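Local coordinates for phosphopantothenoylcysteine decarboxylase (PDB 6EOA) that binds flavin mononucleotide, belongs to the homooligomeric flavin-containing cysteine decarboxylase superfamily and the Ppz/Hal3 phosphatase system, and probably decarboxylates phosphopantothenoylcysteine in coenzyme A biosynthesis, at the interface of chains A and B. Residues are numbered along the deposited sequence; one frame, centred on the assembly and turned at random. Chains: chain A/B, Phosphopantothenoylcysteine decarboxylase.

The interface of chains A and B. Residues chain A 124-125, 158, 162; chain B 176, 179.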
loop_
_atom_site.group_PDB
_atom_site.type_symbol
_atom_site.label_atom_id
_atom_site.label_comp_id
_atom_site.label_asym_id
_atom_site.label_seq_id
_atom_site.Cartn_x
_atom_site.Cartn_y
_atom_site.Cartn_z
ATOM N N HIS A 124 0.234 -17.112 -8.192
ATOM C CA HIS A 124 -1.044 -16.449 -8.452
ATOM C C HIS A 124 -1.526 -16.721 -9.878
ATOM O O HIS A 124 -2.715 -16.585 -10.174
ATOM C CB HIS A 124 -0.954 -14.937 -8.181
ATOM C CG HIS A 124 -0.093 -14.183 -9.148
ATOM N ND1 HIS A 124 1.186 -13.772 -8.841
ATOM C CD2 HIS A 124 -0.339 -13.736 -10.403
ATOM C CE1 HIS A 124 1.697 -13.119 -9.870
ATOM N NE2 HIS A 124 0.793 -13.086 -10.832
ATOM N N ILE A 125 -0.606 -17.115 -10.753
ATOM C CA ILE A 125 -0.975 -17.541 -12.101
ATOM C C ILE A 125 -1.575 -18.943 -12.051
ATOM O O ILE A 125 -2.609 -19.207 -12.661
ATOM C CB ILE A 125 0.234 -17.527 -13.063
ATOM C CG1 ILE A 125 0.758 -16.099 -13.244
ATOM C CG2 ILE A 125 -0.142 -18.125 -14.412
ATOM C CD1 ILE A 125 -0.289 -15.113 -13.722
ATOM N N SER A 158 -2.741 -9.893 -6.462
ATOM C CA SER A 158 -2.129 -10.311 -7.719
ATOM C C SER A 158 -3.021 -11.329 -8.424
ATOM O O SER A 158 -3.172 -11.296 -9.648
ATOM C CB SER A 158 -0.734 -10.898 -7.485
ATOM O OG SER A 158 0.219 -9.872 -7.272
ATOM N N ALA A 162 -4.935 -10.708 -11.986
ATOM C CA ALA A 162 -4.517 -11.570 -13.087
ATOM C C ALA A 162 -5.659 -12.392 -13.673
ATOM O O ALA A 162 -5.489 -13.026 -14.711
ATOM C CB ALA A 162 -3.400 -12.496 -12.633
ATOM N N ASN B 176 1.769 -9.911 -16.931
ATOM C CA ASN B 176 0.963 -10.970 -17.510
ATOM C C ASN B 176 -0.141 -10.334 -18.338
ATOM O O ASN B 176 -0.676 -9.289 -17.962
ATOM C CB ASN B 176 0.385 -11.872 -16.421
ATOM C CG ASN B 176 -0.576 -12.903 -16.971
ATOM O OD1 ASN B 176 -1.790 -12.710 -16.943
ATOM N ND2 ASN B 176 -0.037 -14.003 -17.480
ATOM N N MET B 179 -3.237 -9.274 -16.747
ATOM C CA MET B 179 -3.085 -8.100 -15.896
ATOM C C MET B 179 -3.152 -6.841 -16.750
ATOM O O MET B 179 -3.755 -5.846 -16.352
ATOM C CB MET B 179 -1.771 -8.137 -15.112
ATOM C CG MET B 179 -1.811 -9.007 -13.866
ATOM S SD MET B 179 -0.530 -8.540 -12.685
ATOM C CE MET B 179 -0.797 -9.748 -11.389
#
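B:Met179 reaches from the short helix 177-180 of chain B to A:Ser158, A:Ala162 and A:His124, an example of how a slender thioether chain can lie between the side chains of two helices, 123-130 and 155-162, of a neighbouring subunit. Its CG points away from its own carbonyl carbon (chi1 -81°), and the chain then runs extended, carrying the methyl CE to the backbone of A:Ser158. On the way in, CG of B:Met179 lies 3.8 Å from CA of A:Ala162, while the alanine methyl CB touches both CG and CE. The side chain of A:His124 runs roughly perpendicular to the methionine. The methyl CE of B:Met179 lies above the plane of the A:His124 imidazole but past its NE2 rim, 3.7 Å from NE2. A:Ser158 CB covers the same face, displaced toward the rim, which should help fix the ring's turn. Beside the methionine, A:Ile125 and B:Asn176 meet head-on from the two chains. A:Ile125 CD1 rests on the flat face of the B:Asn176 amide, 3.9 Å from CG, with ND2 equally near. In the asparagine, chi1 of 174° swings CG away from the backbone N, and chi2 of -97° turns the amide face toward chain A. Among these side chains the contact is made by packing. The patch is part of the subunit interface of the deposited three-chain assembly, as expected for a homooligomeric flavoprotein superfamily. The methyl CE of B:Met179 ends 3.3 Å from the backbone carbonyl O of A:Ser158.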